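Local coordinates for protein transcription regulator, Crp family (Thermus thermophilus, PDB 4EV0) that activates transcription from six promoters in a cAMP-dependent manner, binding DNA as a homodimer through a winged helix-turn-helix domain, at the interface of chains A and B. Residues are numbered along the deposited sequence; one frame, centred on the assembly and turned at random. Chains: chain A/B, Transcription regulator, Crp family.

Contact 1: the interface of chains A and B. Residues chain A 80, 102, 105, 116, 120, 123; chain B 116-117, 120-121, 124.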
ATOM      1  N   LEU A  80       0.878   3.619  17.532  1.00 50.61           N
ATOM      2  CA  LEU A  80       2.281   3.274  17.394  1.00 55.16           C
ATOM      3  C   LEU A  80       3.156   4.448  16.953  1.00 57.89           C
ATOM      4  O   LEU A  80       4.170   4.721  17.606  1.00 61.67           O
ATOM      5  CB  LEU A  80       2.454   2.077  16.456  1.00 55.51           C
ATOM      6  CG  LEU A  80       2.021   0.753  17.079  1.00 55.07           C
ATOM      7  CD1 LEU A  80       1.837  -0.317  16.042  1.00 55.20           C
ATOM      8  CD2 LEU A  80       3.041   0.311  18.100  1.00 58.76           C
ATOM      9  N   ARG A 102      -1.992   5.931  24.481  1.00 52.23           N
ATOM     10  CA  ARG A 102      -0.578   5.662  24.244  1.00 53.30           C
ATOM     11  C   ARG A 102       0.258   5.542  25.531  1.00 56.77           C
ATOM     12  O   ARG A 102       1.014   4.588  25.669  1.00 57.58           O
ATOM     13  CB  ARG A 102       0.052   6.649  23.244  1.00 53.94           C
ATOM     14  CG  ARG A 102       1.536   6.324  22.951  1.00 57.75           C
ATOM     15  CD  ARG A 102       2.110   6.971  21.676  1.00 59.34           C
ATOM     16  NE  ARG A 102       3.570   7.141  21.782  1.00 69.07           N
ATOM     17  CZ  ARG A 102       4.499   6.394  21.171  1.00 68.76           C
ATOM     18  NH1 ARG A 102       4.165   5.396  20.353  1.00 62.78           N
ATOM     19  NH2 ARG A 102       5.785   6.663  21.373  1.00 69.06           N
ATOM     20  N   TYR A 105      -0.499   2.308  27.052  1.00 46.55           N
ATOM     21  CA  TYR A 105       0.063   1.249  26.230  1.00 46.48           C
ATOM     22  C   TYR A 105       1.535   1.027  26.593  1.00 49.84           C
ATOM     23  O   TYR A 105       1.976  -0.106  26.766  1.00 52.78           O
ATOM     24  CB  TYR A 105      -0.064   1.620  24.753  1.00 43.92           C
ATOM     25  CG  TYR A 105       0.979   0.974  23.873  1.00 45.60           C
ATOM     26  CD1 TYR A 105       0.837  -0.350  23.448  1.00 46.97           C
ATOM     27  CD2 TYR A 105       2.112   1.677  23.466  1.00 45.56           C
ATOM     28  CE1 TYR A 105       1.792  -0.951  22.633  1.00 46.07           C
ATOM     29  CE2 TYR A 105       3.063   1.085  22.658  1.00 48.25           C
ATOM     30  CZ  TYR A 105       2.899  -0.227  22.247  1.00 48.50           C
ATOM     31  OH  TYR A 105       3.848  -0.807  21.434  1.00 50.76           O
ATOM     32  N   ALA A 116       3.181  -6.275  23.300  1.00 58.07           N
ATOM     33  CA  ALA A 116       3.826  -5.521  22.244  1.00 54.29           C
ATOM     34  C   ALA A 116       4.212  -6.476  21.107  1.00 56.30           C
ATOM     35  O   ALA A 116       4.022  -6.153  19.931  1.00 55.64           O
ATOM     36  CB  ALA A 116       5.031  -4.770  22.776  1.00 51.95           C
ATOM     37  N   ALA A 120       3.123  -6.378  17.112  1.00 53.64           N
ATOM     38  CA  ALA A 120       4.019  -6.482  15.974  1.00 51.12           C
ATOM     39  C   ALA A 120       3.612  -7.655  15.068  1.00 54.75           C
ATOM     40  O   ALA A 120       3.655  -7.551  13.830  1.00 54.92           O
ATOM     41  CB  ALA A 120       5.469  -6.614  16.435  1.00 47.88           C
ATOM     42  N   LEU A 123       0.602  -6.649  12.862  1.00 62.67           N
ATOM     43  CA  LEU A 123       1.023  -5.761  11.796  1.00 60.78           C
ATOM     44  C   LEU A 123       1.770  -6.541  10.723  1.00 63.35           C
ATOM     45  O   LEU A 123       1.643  -6.252   9.531  1.00 61.07           O
ATOM     46  CB  LEU A 123       1.881  -4.638  12.361  1.00 56.33           C
ATOM     47  CG  LEU A 123       1.093  -3.632  13.197  1.00 57.02           C
ATOM     48  CD1 LEU A 123       1.798  -2.300  13.180  1.00 55.62           C
ATOM     49  CD2 LEU A 123      -0.302  -3.463  12.631  1.00 59.73           C
TER
ATOM     50  N   ALA B 116      10.298  -4.962  21.137  1.00 64.82           N
ATOM     51  CA  ALA B 116       9.090  -5.446  20.494  1.00 64.83           C
ATOM     52  C   ALA B 116       8.293  -4.273  19.939  1.00 63.52           C
ATOM     53  O   ALA B 116       7.814  -4.328  18.807  1.00 63.21           O
ATOM     54  CB  ALA B 116       8.245  -6.249  21.469  1.00 65.16           C
ATOM     55  N   HIS B 117       8.158  -3.212  20.735  1.00 50.71           N
ATOM     56  CA  HIS B 117       7.441  -2.021  20.295  1.00 52.53           C
ATOM     57  C   HIS B 117       8.094  -1.393  19.079  1.00 54.48           C
ATOM     58  O   HIS B 117       7.404  -0.947  18.162  1.00 54.06           O
ATOM     59  CB  HIS B 117       7.367  -0.972  21.393  1.00 54.83           C
ATOM     60  CG  HIS B 117       7.081   0.406  20.877  1.00 57.77           C
ATOM     61  ND1 HIS B 117       5.797   0.878  20.674  1.00 55.95           N
ATOM     62  CD2 HIS B 117       7.914   1.409  20.506  1.00 59.51           C
ATOM     63  CE1 HIS B 117       5.857   2.114  20.215  1.00 59.33           C
ATOM     64  NE2 HIS B 117       7.129   2.461  20.108  1.00 61.40           N
ATOM     65  N   ALA B 120       7.081  -3.221  16.014  1.00 52.18           N
ATOM     66  CA  ALA B 120       5.727  -2.797  15.686  1.00 53.52           C
ATOM     67  C   ALA B 120       5.725  -1.478  14.899  1.00 55.00           C
ATOM     68  O   ALA B 120       5.081  -1.381  13.850  1.00 56.34           O
ATOM     69  CB  ALA B 120       4.851  -2.689  16.972  1.00 50.82           C
ATOM     70  N   ALA B 121       6.477  -0.494  15.403  1.00 55.47           N
ATOM     71  CA  ALA B 121       6.560   0.847  14.812  1.00 58.18           C
ATOM     72  C   ALA B 121       7.146   0.818  13.393  1.00 62.94           C
ATOM     73  O   ALA B 121       6.702   1.557  12.496  1.00 65.79           O
ATOM     74  CB  ALA B 121       7.376   1.777  15.710  1.00 57.05           C
ATOM     75  N   ALA B 124       4.674  -0.505  11.142  1.00 53.90           N
ATOM     76  CA  ALA B 124       3.681   0.533  10.928  1.00 56.51           C
ATOM     77  C   ALA B 124       4.191   1.518   9.884  1.00 59.43           C
ATOM     78  O   ALA B 124       3.446   1.904   9.006  1.00 61.56           O
ATOM     79  CB  ALA B 124       3.321   1.235  12.239  1.00 53.79           C
TER
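The phenol oxygen OH of A:Tyr105 and the imidazole ND1 of B:His117 lie 2.7 Å apart, a hydrogen bond across the dimer in which either group could be the donor. Each group meets the other at its rim: ND1 lies in the plane of the tyrosine ring, and OH in that of the histidine ring. On B:His117, CG is anti to the backbone N (chi1 160°), which carries the imidazole off its helix towards chain A. There the guanidinium of A:Arg102 comes up beside CE1, next to the bonded ND1, with NH1 3.7 Å from CE1 and the two planes turned 60° apart; this is a contact and not a bond, though the nearby charge could disfavour protonation of the histidine. A:Leu80 runs antiparallel alongside the imidazole and sets CD2 3.7 Å from CB of B:Ala120. Alanines on both helices allow a close approach, the CB atoms of A:Ala116 and B:Ala116 meeting at 3.8 Å. CD1 of A:Leu123 reaches the carbonyl O of B:Ala120 at 3.5 Å. The patch joins the long dimerisation helices, 113-155 of chain A and 114-135 of chain B, with helices 76-81 and 102-111 of chain A packing against the B helix around B:His117.

Contact 2: the interface of chains A and B. Residues chain A 134, 137; chain B 63, 130, 133-134.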
ATOM      1  N   LEU A 134      -0.060  -5.481  -3.450  1.00 64.42           N
ATOM      2  CA  LEU A 134       0.886  -4.719  -4.268  1.00 63.70           C
ATOM      3  C   LEU A 134       1.462  -5.492  -5.470  1.00 65.99           C
ATOM      4  O   LEU A 134       1.814  -4.883  -6.486  1.00 64.65           O
ATOM      5  CB  LEU A 134       2.030  -4.154  -3.412  1.00 60.96           C
ATOM      6  CG  LEU A 134       1.696  -2.946  -2.528  1.00 59.76           C
ATOM      7  CD1 LEU A 134       2.926  -2.455  -1.787  1.00 59.34           C
ATOM      8  CD2 LEU A 134       1.120  -1.815  -3.342  1.00 60.92           C
ATOM      9  N   LEU A 137      -1.186  -4.846  -7.803  1.00 77.23           N
ATOM     10  CA  LEU A 137      -1.183  -3.497  -8.361  1.00 74.21           C
ATOM     11  C   LEU A 137      -0.305  -3.381  -9.597  1.00 70.13           C
ATOM     12  O   LEU A 137      -0.679  -2.700 -10.544  1.00 64.79           O
ATOM     13  CB  LEU A 137      -0.736  -2.456  -7.338  1.00 77.82           C
ATOM     14  CG  LEU A 137      -1.529  -1.153  -7.497  1.00 79.42           C
ATOM     15  CD1 LEU A 137      -2.820  -1.260  -6.671  1.00 82.15           C
ATOM     16  CD2 LEU A 137      -0.719   0.094  -7.126  1.00 79.22           C
TER
ATOM     17  N   ARG B  63      10.000  -8.053  -8.338  1.00 69.77           N
ATOM     18  CA  ARG B  63       9.665  -6.699  -7.954  1.00 66.91           C
ATOM     19  C   ARG B  63      10.460  -6.351  -6.706  1.00 64.78           C
ATOM     20  O   ARG B  63      10.165  -6.851  -5.626  1.00 63.09           O
ATOM     21  CB  ARG B  63       8.165  -6.596  -7.679  1.00 66.15           C
ATOM     22  CG  ARG B  63       7.720  -5.232  -7.185  1.00 66.82           C
ATOM     23  CD  ARG B  63       6.198  -5.119  -7.139  1.00 68.67           C
ATOM     24  NE  ARG B  63       5.617  -6.038  -6.167  1.00 64.02           N
ATOM     25  CZ  ARG B  63       5.461  -5.741  -4.886  1.00 63.04           C
ATOM     26  NH1 ARG B  63       5.849  -4.553  -4.434  1.00 60.30           N
ATOM     27  NH2 ARG B  63       4.918  -6.624  -4.062  1.00 62.55           N
ATOM     28  N   ALA B 130       3.330   1.561   2.108  1.00 53.12           N
ATOM     29  CA  ALA B 130       2.494   0.723   1.252  1.00 56.31           C
ATOM     30  C   ALA B 130       1.160   1.368   0.849  1.00 59.84           C
ATOM     31  O   ALA B 130       0.723   1.190  -0.280  1.00 62.24           O
ATOM     32  CB  ALA B 130       2.261  -0.630   1.894  1.00 55.39           C
ATOM     33  N   GLU B 133       2.002   3.748  -1.974  1.00 78.65           N
ATOM     34  CA  GLU B 133       2.285   3.097  -3.248  1.00 81.93           C
ATOM     35  C   GLU B 133       0.984   2.714  -3.964  1.00 82.27           C
ATOM     36  O   GLU B 133       0.927   2.661  -5.193  1.00 84.81           O
ATOM     37  CB  GLU B 133       3.206   1.880  -3.042  1.00 78.36           C
ATOM     38  CG  GLU B 133       4.141   1.585  -4.225  1.00 85.30           C
ATOM     39  CD  GLU B 133       5.100   0.405  -3.974  1.00 85.45           C
ATOM     40  OE1 GLU B 133       5.571  -0.199  -4.971  1.00 84.26           O
ATOM     41  OE2 GLU B 133       5.386   0.083  -2.792  1.00 82.31           O
ATOM     42  N   LEU B 134      -0.065   2.471  -3.187  1.00110.25           N
ATOM     43  CA  LEU B 134      -1.386   2.201  -3.741  1.00113.28           C
ATOM     44  C   LEU B 134      -1.940   3.420  -4.480  1.00116.37           C
ATOM     45  O   LEU B 134      -2.538   3.294  -5.552  1.00119.29           O
ATOM     46  CB  LEU B 134      -2.342   1.771  -2.625  1.00110.63           C
ATOM     47  CG  LEU B 134      -1.964   0.429  -1.994  1.00111.57           C
ATOM     48  CD1 LEU B 134      -2.704   0.182  -0.681  1.00107.86           C
ATOM     49  CD2 LEU B 134      -2.227  -0.693  -2.982  1.00114.16           C
TER
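A:Leu134 and B:Leu134 face each other from helices 113-155 of chain A and 114-135 of chain B, both with helical backbone torsions, while B:Arg63 comes in from the extended strand 61-68. The two leucine side chains cross at about a right angle and touch by their CD2 methyls, 3.5 Å apart. In A:Leu134 CG is anti to the carbonyl carbon (chi1 -75°), and its branches part: CD2 goes to B:Leu134, whereas CD1 points to B:Ala130 and lies 3.7 Å from the carboxylate OE2 of B:Glu133. CD1 of A:Leu137 adds a second methyl to CD2 of B:Leu134, at 3.8 Å, building a small apolar core for this part of the coiled-coil dimer interface. No polar bond crosses this patch. The guanidinium of B:Arg63, whose chain bends at chi3 (65°), lays one face towards the backbone carbonyl carbon of A:Leu134 and brings NH2 to 3.9 Å from its CB. An alanine at B:Arg63 would probably open a gap beside this CB and leave that flank of A:Leu134 without its flat cover. Further along the helix, CD2 of A:Leu137 stands 3.6 Å from the main-chain O of B:Glu133.

Contact 3: the interface of chains A and B. Residues chain A 134-135, 138; chain B 57, 63.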
ATOM      1  N   LEU A 134      -0.060  -5.481  -3.450  1.00 64.42           N
ATOM      2  CA  LEU A 134       0.886  -4.719  -4.268  1.00 63.70           C
ATOM      3  C   LEU A 134       1.462  -5.492  -5.470  1.00 65.99           C
ATOM      4  O   LEU A 134       1.814  -4.883  -6.486  1.00 64.65           O
ATOM      5  CB  LEU A 134       2.030  -4.154  -3.412  1.00 60.96           C
ATOM      6  CG  LEU A 134       1.696  -2.946  -2.528  1.00 59.76           C
ATOM      7  CD1 LEU A 134       2.926  -2.455  -1.787  1.00 59.34           C
ATOM      8  CD2 LEU A 134       1.120  -1.815  -3.342  1.00 60.92           C
ATOM      9  N   ASP A 135       1.582  -6.816  -5.337  1.00 56.17           N
ATOM     10  CA  ASP A 135       1.885  -7.691  -6.468  1.00 57.97           C
ATOM     11  C   ASP A 135       0.795  -7.469  -7.510  1.00 59.65           C
ATOM     12  O   ASP A 135       1.069  -7.358  -8.714  1.00 60.44           O
ATOM     13  CB  ASP A 135       1.819  -9.164  -6.059  1.00 61.04           C
ATOM     14  CG  ASP A 135       3.039  -9.642  -5.279  1.00 61.02           C
ATOM     15  OD1 ASP A 135       4.080  -8.935  -5.216  1.00 56.78           O
ATOM     16  OD2 ASP A 135       2.943 -10.773  -4.753  1.00 61.27           O
ATOM     17  N   SER A 138       0.865  -4.021  -9.566  1.00 56.46           N
ATOM     18  CA  SER A 138       1.775  -4.039 -10.705  1.00 53.73           C
ATOM     19  C   SER A 138       1.044  -4.521 -11.924  1.00 49.95           C
ATOM     20  O   SER A 138       1.062  -3.871 -12.980  1.00 45.99           O
ATOM     21  CB  SER A 138       2.945  -4.988 -10.461  1.00 58.53           C
ATOM     22  OG  SER A 138       4.041  -4.306  -9.890  1.00 63.83           O
TER
ATOM     23  N   HIS B  57       6.792 -12.878  -8.954  1.00 69.01           N
ATOM     24  CA  HIS B  57       5.446 -13.092  -9.465  1.00 72.29           C
ATOM     25  C   HIS B  57       5.437 -12.971 -11.003  1.00 74.67           C
ATOM     26  O   HIS B  57       6.466 -12.671 -11.619  1.00 74.02           O
ATOM     27  CB  HIS B  57       4.467 -12.105  -8.813  1.00 70.56           C
ATOM     28  CG  HIS B  57       4.676 -10.672  -9.219  1.00 70.46           C
ATOM     29  ND1 HIS B  57       3.646  -9.755  -9.254  1.00 70.14           N
ATOM     30  CD2 HIS B  57       5.789 -10.002  -9.604  1.00 69.69           C
ATOM     31  CE1 HIS B  57       4.116  -8.584  -9.653  1.00 69.23           C
ATOM     32  NE2 HIS B  57       5.411  -8.706  -9.877  1.00 69.54           N
ATOM     33  N   ARG B  63      10.000  -8.053  -8.338  1.00 69.77           N
ATOM     34  CA  ARG B  63       9.665  -6.699  -7.954  1.00 66.91           C
ATOM     35  C   ARG B  63      10.460  -6.351  -6.706  1.00 64.78           C
ATOM     36  O   ARG B  63      10.165  -6.851  -5.626  1.00 63.09           O
ATOM     37  CB  ARG B  63       8.165  -6.596  -7.679  1.00 66.15           C
ATOM     38  CG  ARG B  63       7.720  -5.232  -7.185  1.00 66.82           C
ATOM     39  CD  ARG B  63       6.198  -5.119  -7.139  1.00 68.67           C
ATOM     40  NE  ARG B  63       5.617  -6.038  -6.167  1.00 64.02           N
ATOM     41  CZ  ARG B  63       5.461  -5.741  -4.886  1.00 63.04           C
ATOM     42  NH1 ARG B  63       5.849  -4.553  -4.434  1.00 60.30           N
ATOM     43  NH2 ARG B  63       4.918  -6.624  -4.062  1.00 62.55           N
TER
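A:Asp135 and B:Arg63 form a salt bridge with their flat groups turned steeply, 72° apart, where the beta-domain of one Crp-family subunit meets the long dimerisation helix of the other. The guanidinium NH2 donates to the carboxylate OD1 at 2.7 Å, and the bond is nearly straight, 172° at the hydrogen. The two ends are not equivalent: OD1 lies in the guanidinium plane, but NH2 approaches from above the carboxylate plane, 38° out of it. NE adds only a weak, bent bond to the same OD1, at 3.4 Å. B:His57 comes in obliquely on the same aspartate, its ring moderately tilted from the carboxylate plane. OD1 lies over one face of that ring, towards the rim, while the backbone O of A:Asp135 sits at its edge, in plane, 3.4 Å from CE1. CG of B:His57 stands beside both the backbone N and the carbonyl carbon, turning the imidazole towards the A helix. CB of A:Ser138 also stands at the ring edge, 3.9 Å from CE1, and the hydroxyl OG of A:Ser138 lies 3.6 Å from CD of B:Arg63. The carboxylate could stabilise a protonated B:His57, although the structure does not show its charge.

Contact 2 and contact 3 are one continuous region: their C-alpha centres lie about 7 Å apart, and A:Leu134 and B:Arg63 belong to both. Contact 1 is about 23 Å from contact 2 and about 27 Å from contact 3, measured between C-alpha centres, and shares no residue with them. Helices 113-155 of chain A and 114-135 of chain B run through contacts 1 and 2; contact 3 uses the A helix and B strands 51-57 and 61-68. Subunits are thus joined along the helix pair and by elements of each packing on the helix of the other, which could link cAMP binding to DNA recognition.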